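Local structure of protease Do-like 8, chloroplastic (Arabidopsis thaliana, 4IC6) at residues A[121-126]-A[185-190]; A[179-184]-A[234-239]. The protein probably acts as a serine endopeptidase of the HtrA (Deg) type in the chloroplast thylakoid, cutting proteins with a charge relay system in a double beta-barrel protease domain. The protein carries 1 engineered substitution. All coordinates share one frame; numbering follows the deposited sequence.

Interaction 1: A[121-126]-A[185-190]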
ATOM      1  N   ALA A 121      13.661 -32.354   9.305  1.00 39.80           N
ATOM      2  CA  ALA A 121      12.695 -31.310   9.027  1.00 41.97           C
ATOM      3  C   ALA A 121      11.719 -31.862   8.002  1.00 40.18           C
ATOM      4  O   ALA A 121      12.083 -32.724   7.211  1.00 41.44           O
ATOM      5  CB  ALA A 121      13.418 -30.088   8.480  1.00 44.09           C
ATOM      6  N   ASP A 122      10.478 -31.386   8.022  1.00 42.13           N
ATOM      7  CA  ASP A 122       9.507 -31.763   6.999  1.00 39.24           C
ATOM      8  C   ASP A 122       8.751 -30.525   6.534  1.00 38.90           C
ATOM      9  O   ASP A 122       7.896 -30.000   7.245  1.00 36.15           O
ATOM     10  CB  ASP A 122       8.526 -32.818   7.525  1.00 39.16           C
ATOM     11  CG  ASP A 122       7.545 -33.296   6.452  1.00 43.52           C
ATOM     12  OD1 ASP A 122       7.991 -33.809   5.398  1.00 42.39           O
ATOM     13  OD2 ASP A 122       6.314 -33.146   6.654  1.00 42.77           O
ATOM     14  N   ARG A 123       9.069 -30.063   5.333  1.00 41.70           N
ATOM     15  CA  ARG A 123       8.487 -28.827   4.828  1.00 42.31           C
ATOM     16  C   ARG A 123       6.965 -28.917   4.653  1.00 40.29           C
ATOM     17  O   ARG A 123       6.236 -27.978   4.982  1.00 37.54           O
ATOM     18  CB  ARG A 123       9.171 -28.428   3.521  1.00 44.82           C
ATOM     19  CG  ARG A 123       8.608 -27.169   2.913  1.00 44.72           C
ATOM     20  CD  ARG A 123       9.536 -26.511   1.898  1.00 52.33           C
ATOM     21  NE  ARG A 123       9.411 -25.063   2.054  1.00 59.91           N
ATOM     22  CZ  ARG A 123      10.374 -24.175   1.834  1.00 63.39           C
ATOM     23  NH1 ARG A 123      11.572 -24.569   1.407  1.00 66.73           N
ATOM     24  NH2 ARG A 123      10.125 -22.888   2.043  1.00 57.54           N
ATOM     25  N   ALA A 124       6.492 -30.057   4.160  1.00 41.65           N
ATOM     26  CA  ALA A 124       5.065 -30.255   3.895  1.00 41.11           C
ATOM     27  C   ALA A 124       4.190 -30.009   5.124  1.00 36.74           C
ATOM     28  O   ALA A 124       3.111 -29.444   5.010  1.00 37.89           O
ATOM     29  CB  ALA A 124       4.823 -31.651   3.327  1.00 45.14           C
ATOM     30  N   LYS A 125       4.640 -30.436   6.302  1.00 34.78           N
ATOM     31  CA  LYS A 125       3.888 -30.184   7.534  1.00 34.47           C
ATOM     32  C   LYS A 125       4.460 -29.040   8.381  1.00 34.06           C
ATOM     33  O   LYS A 125       4.009 -28.821   9.506  1.00 34.72           O
ATOM     34  CB  LYS A 125       3.763 -31.464   8.374  1.00 32.63           C
ATOM     35  CG  LYS A 125       3.022 -32.609   7.675  1.00 35.05           C
ATOM     36  CD  LYS A 125       1.575 -32.184   7.343  1.00 35.00           C
ATOM     37  CE  LYS A 125       0.700 -33.375   6.954  1.00 37.98           C
ATOM     38  NZ  LYS A 125      -0.745 -32.977   6.805  1.00 39.81           N
ATOM     39  N   ASP A 126       5.428 -28.310   7.826  1.00 32.79           N
ATOM     40  CA  ASP A 126       6.079 -27.194   8.524  1.00 33.20           C
ATOM     41  C   ASP A 126       6.517 -27.591   9.927  1.00 31.40           C
ATOM     42  O   ASP A 126       6.156 -26.939  10.909  1.00 33.03           O
ATOM     43  CB  ASP A 126       5.151 -25.967   8.621  1.00 35.41           C
ATOM     44  CG  ASP A 126       5.907 -24.690   8.967  1.00 38.64           C
ATOM     45  OD1 ASP A 126       7.134 -24.770   9.235  1.00 38.01           O
ATOM     46  OD2 ASP A 126       5.274 -23.612   8.983  1.00 36.24           O
ATOM     47  N   THR A 185       5.970 -21.119   5.143  1.00 37.50           N
ATOM     48  CA  THR A 185       6.841 -21.998   4.356  1.00 44.69           C
ATOM     49  C   THR A 185       6.593 -21.856   2.852  1.00 40.99           C
ATOM     50  O   THR A 185       7.457 -22.184   2.021  1.00 35.82           O
ATOM     51  CB  THR A 185       6.603 -23.467   4.768  1.00 52.34           C
ATOM     52  OG1 THR A 185       7.513 -23.826   5.815  1.00 50.85           O
ATOM     53  CG2 THR A 185       6.822 -24.390   3.599  1.00 62.59           C
ATOM     54  N   GLY A 186       5.411 -21.371   2.499  1.00 36.98           N
ATOM     55  CA  GLY A 186       4.985 -21.338   1.108  1.00 39.30           C
ATOM     56  C   GLY A 186       4.146 -22.554   0.719  1.00 41.86           C
ATOM     57  O   GLY A 186       3.685 -22.668  -0.415  1.00 46.37           O
ATOM     58  N   VAL A 187       3.952 -23.471   1.661  1.00 39.44           N
ATOM     59  CA  VAL A 187       3.296 -24.743   1.383  1.00 39.57           C
ATOM     60  C   VAL A 187       2.078 -24.888   2.271  1.00 41.14           C
ATOM     61  O   VAL A 187       2.204 -24.835   3.494  1.00 41.20           O
ATOM     62  CB  VAL A 187       4.235 -25.914   1.701  1.00 40.34           C
ATOM     63  CG1 VAL A 187       3.514 -27.251   1.503  1.00 37.07           C
ATOM     64  CG2 VAL A 187       5.485 -25.830   0.834  1.00 37.54           C
ATOM     65  N   THR A 188       0.895 -25.075   1.689  1.00 39.86           N
ATOM     66  CA  THR A 188      -0.277 -25.161   2.554  1.00 41.59           C
ATOM     67  C   THR A 188      -0.425 -26.523   3.203  1.00 33.25           C
ATOM     68  O   THR A 188      -0.187 -27.558   2.589  1.00 34.37           O
ATOM     69  CB  THR A 188      -1.584 -24.692   1.885  1.00 50.56           C
ATOM     70  OG1 THR A 188      -2.620 -25.663   2.094  1.00 53.17           O
ATOM     71  CG2 THR A 188      -1.371 -24.490   0.453  1.00 26.83           C
ATOM     72  N   ILE A 189      -0.795 -26.492   4.471  1.00 27.26           N
ATOM     73  CA  ILE A 189      -0.920 -27.683   5.279  1.00 29.86           C
ATOM     74  C   ILE A 189      -2.396 -27.933   5.488  1.00 33.67           C
ATOM     75  O   ILE A 189      -3.133 -27.019   5.888  1.00 32.34           O
ATOM     76  CB  ILE A 189      -0.254 -27.446   6.642  1.00 30.76           C
ATOM     77  CG1 ILE A 189       1.189 -26.962   6.452  1.00 31.11           C
ATOM     78  CG2 ILE A 189      -0.298 -28.681   7.495  1.00 33.10           C
ATOM     79  CD1 ILE A 189       1.762 -26.283   7.702  1.00 31.16           C
ATOM     80  N   GLY A 190      -2.842 -29.157   5.208  1.00 33.48           N
ATOM     81  CA  GLY A 190      -4.249 -29.498   5.366  1.00 33.71           C
ATOM     82  C   GLY A 190      -4.497 -30.012   6.765  1.00 35.57           C
ATOM     83  O   GLY A 190      -3.551 -30.388   7.463  1.00 34.61           O
TER
HETATM   84  O   HOH W   1       4.180 -25.815   5.206  1.00 40.30           O
HETATM   85  O   HOH W   2       1.487 -29.868   2.848  1.00 37.55           O
HETATM   86  O   HOH W   3      -1.776 -31.725   9.086  1.00 39.23           O
HETATM   87  O   HOH W   4      -0.538 -31.282   4.478  1.00 40.59           O
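One direct hydrogen bond, four waters and a row of apolar contacts join the turn that carries Asp-126, the predicted charge-relay aspartate, to 185-190. The direct bond runs from Arg-123 NH2 to Thr-185 O, 2.8 Å, landing on a carbonyl lone pair at the guanidinium edge. Arg-123 has CG anti to its backbone N (chi1 179°), and on the way its NE crosses Thr-185 CG2 obliquely at 3.1 Å, a tight contact. Asp-122 OD2 accepts from Lys-125 N in an Asx motif, met from above the carboxylate plane, and also pairs with Arg-256; the type I turn closes with Asp-126 N to Arg-123 O. Waters bridge the segments further along: one donates to Arg-123 O and Val-187 O, a second to Ala-124 O and Thr-188 O, and two more link Lys-125 NZ to the backbone of Gly-190. Among the apolar atoms, Ile-189 reaches in with CD1, 3.5 Å from Asp-126 CB, while Val-187 CG2 lies beside Arg-123 CG. Ser-183 OG holds Asp-126 OD2 and the backbone N of His-83 holds OD1. The turn follows strand 111-122 of the first barrel; strand 188-189 pairs with 179-182, and helix 238-251 packs against Asp-122 and Lys-125.

Interaction 2: A[179-184]-A[234-239]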
ATOM      1  N   ARG A 179      -8.822 -27.025   8.659  1.00 30.95           N
ATOM      2  CA  ARG A 179      -8.694 -25.877   7.759  1.00 25.12           C
ATOM      3  C   ARG A 179      -7.291 -25.789   7.176  1.00 30.05           C
ATOM      4  O   ARG A 179      -6.314 -26.141   7.846  1.00 31.72           O
ATOM      5  CB  ARG A 179      -9.013 -24.580   8.535  1.00 25.62           C
ATOM      6  CG  ARG A 179     -10.506 -24.210   8.566  1.00 30.31           C
ATOM      7  CD  ARG A 179     -10.860 -23.245   7.394  1.00 54.67           C
ATOM      8  NE  ARG A 179     -12.241 -22.744   7.422  1.00 45.56           N
ATOM      9  CZ  ARG A 179     -13.280 -23.540   7.647  1.00 44.53           C
ATOM     10  NH1 ARG A 179     -13.066 -24.830   7.866  1.00 47.63           N
ATOM     11  NH2 ARG A 179     -14.524 -23.069   7.646  1.00 38.07           N
ATOM     12  N   ASP A 180      -7.170 -25.311   5.941  1.00 28.96           N
ATOM     13  CA  ASP A 180      -5.836 -25.189   5.340  1.00 33.65           C
ATOM     14  C   ASP A 180      -4.997 -24.119   6.028  1.00 31.71           C
ATOM     15  O   ASP A 180      -5.484 -23.022   6.311  1.00 27.88           O
ATOM     16  CB  ASP A 180      -5.924 -24.878   3.849  1.00 36.71           C
ATOM     17  CG  ASP A 180      -6.456 -26.042   3.046  1.00 39.58           C
ATOM     18  OD1 ASP A 180      -6.438 -27.174   3.579  1.00 38.81           O
ATOM     19  OD2 ASP A 180      -6.891 -25.819   1.895  1.00 42.16           O
ATOM     20  N   ILE A 181      -3.732 -24.428   6.276  1.00 26.29           N
ATOM     21  CA  ILE A 181      -2.821 -23.477   6.882  1.00 25.72           C
ATOM     22  C   ILE A 181      -1.902 -22.967   5.802  1.00 29.19           C
ATOM     23  O   ILE A 181      -1.103 -23.731   5.241  1.00 32.55           O
ATOM     24  CB  ILE A 181      -1.941 -24.168   7.943  1.00 28.98           C
ATOM     25  CG1 ILE A 181      -2.817 -24.878   8.980  1.00 25.67           C
ATOM     26  CG2 ILE A 181      -0.987 -23.166   8.602  1.00 28.39           C
ATOM     27  CD1 ILE A 181      -2.014 -25.443  10.168  1.00 26.31           C
ATOM     28  N   PHE A 182      -1.986 -21.676   5.499  1.00 26.97           N
ATOM     29  CA  PHE A 182      -1.138 -21.115   4.451  1.00 29.72           C
ATOM     30  C   PHE A 182       0.194 -20.682   5.035  1.00 32.92           C
ATOM     31  O   PHE A 182       0.492 -19.491   5.177  1.00 28.40           O
ATOM     32  CB  PHE A 182      -1.880 -19.998   3.720  1.00 35.23           C
ATOM     33  CG  PHE A 182      -3.124 -20.485   3.044  1.00 36.91           C
ATOM     34  CD1 PHE A 182      -3.043 -21.398   2.004  1.00 38.55           C
ATOM     35  CD2 PHE A 182      -4.375 -20.066   3.468  1.00 41.15           C
ATOM     36  CE1 PHE A 182      -4.200 -21.877   1.384  1.00 43.91           C
ATOM     37  CE2 PHE A 182      -5.532 -20.538   2.858  1.00 39.44           C
ATOM     38  CZ  PHE A 182      -5.443 -21.442   1.811  1.00 41.99           C
ATOM     39  N   SER A 183       0.984 -21.698   5.363  1.00 31.85           N
ATOM     40  CA  SER A 183       2.197 -21.550   6.150  1.00 34.62           C
ATOM     41  C   SER A 183       3.176 -20.606   5.490  1.00 33.56           C
ATOM     42  O   SER A 183       3.272 -20.558   4.273  1.00 36.80           O
ATOM     43  CB  SER A 183       2.872 -22.921   6.323  1.00 34.24           C
ATOM     44  OG  SER A 183       4.210 -22.771   6.773  1.00 37.14           O
ATOM     45  N   GLN A 184       3.941 -19.883   6.294  1.00 34.56           N
ATOM     46  CA  GLN A 184       4.940 -19.001   5.727  1.00 34.16           C
ATOM     47  C   GLN A 184       6.075 -19.798   5.079  1.00 36.24           C
ATOM     48  O   GLN A 184       7.008 -19.231   4.513  1.00 34.04           O
ATOM     49  CB  GLN A 184       5.438 -18.009   6.777  1.00 37.39           C
ATOM     50  CG  GLN A 184       4.346 -17.035   7.218  1.00 32.72           C
ATOM     51  CD  GLN A 184       4.897 -15.915   8.083  1.00 36.64           C
ATOM     52  OE1 GLN A 184       6.104 -15.854   8.344  1.00 41.22           O
ATOM     53  NE2 GLN A 184       4.020 -15.029   8.537  1.00 35.16           N
ATOM     54  N   PHE A 234      -3.677 -20.158  13.220  1.00 27.39           N
ATOM     55  CA  PHE A 234      -3.651 -21.585  12.905  1.00 26.39           C
ATOM     56  C   PHE A 234      -2.570 -22.334  13.652  1.00 25.96           C
ATOM     57  O   PHE A 234      -1.547 -21.757  13.995  1.00 25.75           O
ATOM     58  CB  PHE A 234      -3.458 -21.789  11.396  1.00 28.59           C
ATOM     59  CG  PHE A 234      -4.559 -21.186  10.585  1.00 28.13           C
ATOM     60  CD1 PHE A 234      -5.694 -21.928  10.259  1.00 27.90           C
ATOM     61  CD2 PHE A 234      -4.496 -19.856  10.217  1.00 27.91           C
ATOM     62  CE1 PHE A 234      -6.752 -21.342   9.544  1.00 30.53           C
ATOM     63  CE2 PHE A 234      -5.545 -19.258   9.516  1.00 30.41           C
ATOM     64  CZ  PHE A 234      -6.671 -20.009   9.183  1.00 29.65           C
ATOM     65  N   ALA A 235      -2.818 -23.619  13.885  1.00 26.44           N
ATOM     66  CA  ALA A 235      -1.816 -24.536  14.461  1.00 29.95           C
ATOM     67  C   ALA A 235      -1.886 -25.900  13.782  1.00 31.89           C
ATOM     68  O   ALA A 235      -2.970 -26.381  13.426  1.00 32.42           O
ATOM     69  CB  ALA A 235      -2.020 -24.696  15.983  1.00 24.18           C
ATOM     70  N   ILE A 236      -0.728 -26.523  13.604  1.00 31.98           N
ATOM     71  CA  ILE A 236      -0.674 -27.901  13.149  1.00 28.31           C
ATOM     72  C   ILE A 236      -1.207 -28.812  14.253  1.00 25.55           C
ATOM     73  O   ILE A 236      -0.769 -28.731  15.399  1.00 30.35           O
ATOM     74  CB  ILE A 236       0.778 -28.266  12.830  1.00 31.98           C
ATOM     75  CG1 ILE A 236       1.377 -27.187  11.923  1.00 29.24           C
ATOM     76  CG2 ILE A 236       0.868 -29.636  12.164  1.00 31.30           C
ATOM     77  CD1 ILE A 236       2.940 -27.208  11.869  1.00 31.73           C
ATOM     78  N   PRO A 237      -2.160 -29.695  13.920  1.00 27.17           N
ATOM     79  CA  PRO A 237      -2.764 -30.504  14.985  1.00 30.74           C
ATOM     80  C   PRO A 237      -1.760 -31.487  15.609  1.00 29.80           C
ATOM     81  O   PRO A 237      -0.917 -32.026  14.908  1.00 31.18           O
ATOM     82  CB  PRO A 237      -3.893 -31.259  14.269  1.00 29.00           C
ATOM     83  CG  PRO A 237      -3.499 -31.289  12.849  1.00 32.75           C
ATOM     84  CD  PRO A 237      -2.688 -30.027  12.589  1.00 28.82           C
ATOM     85  N   SER A 238      -1.885 -31.728  16.910  1.00 31.32           N
ATOM     86  CA  SER A 238      -1.001 -32.654  17.602  1.00 35.08           C
ATOM     87  C   SER A 238      -1.028 -34.051  16.965  1.00 35.40           C
ATOM     88  O   SER A 238      -0.044 -34.784  17.034  1.00 31.57           O
ATOM     89  CB  SER A 238      -1.363 -32.734  19.083  1.00 34.41           C
ATOM     90  OG  SER A 238      -2.716 -33.115  19.250  1.00 37.20           O
ATOM     91  N   SER A 239      -2.143 -34.418  16.343  1.00 35.08           N
ATOM     92  CA  SER A 239      -2.227 -35.720  15.683  1.00 40.53           C
ATOM     93  C   SER A 239      -1.196 -35.792  14.570  1.00 38.69           C
ATOM     94  O   SER A 239      -0.586 -36.830  14.347  1.00 38.54           O
ATOM     95  CB  SER A 239      -3.619 -35.977  15.113  1.00 41.08           C
ATOM     96  OG  SER A 239      -3.934 -35.022  14.113  1.00 45.23           O
TER
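Strand 233-237 belongs to the second six-stranded barrel of this chymotrypsin-like protease, and the short strand 179-182 runs across it: the axes of 179-182 and 234-237 come within 7.8 Å and lie at 112°. Contact begins at Phe-234, whose CB sits 4.0 Å from both CG1 and CG2 of Ile-181, the two side chains running alongside one another but heading opposite ways. Its ring, with CG anti to the carbonyl carbon (chi1 -61°), carries CE1 to 3.9 Å from Asp-180 O and presents an edge to Arg-179 CB. Beyond that CB the arginine bends away at chi2, and its guanidinium pairs with Asp-166 of the second subunit. Ala-235 turns its methyl away and contributes backbone alone. An alanine at Ile-181 would remove CG1, CG2 and CD1, and would probably loosen the packing on Phe-234 and over the 235-236 peptide. Ile-236 follows, its CG1 4.2 Å from Ile-181 CD1, and then Pro-237 takes the N-cap position of helix 238-251, where the chain leaves the strand. Extended with chi2 at -173°, Ile-181 sets that same CD1 3.5 Å from Ala-235 O.

In the fold
The two contacts lie with centres about 9 Å apart inside the serine protease region, and their segments alternate along the chain: 121-126, 179-184, 185-190, 234-239. Segments 179-184 and 185-190 run straight on into each other, so strands 179-182 and 188-189 form one small antiparallel sheet, with Ile-189 O and Ile-181 N 2.7 Å apart. Through it, the turn after strand 111-122 of the first barrel is tied to strand 233-237 of the second. Ser-183 joins the two contacts, its OG 2.6 Å from Asp-126 OD2 in a probable hydrogen bond, and Ile-236 CD1 packs on Lys-125 O. Interaction 1 thus holds the predicted charge-relay aspartate and interaction 2 backs it, where the two barrels come together.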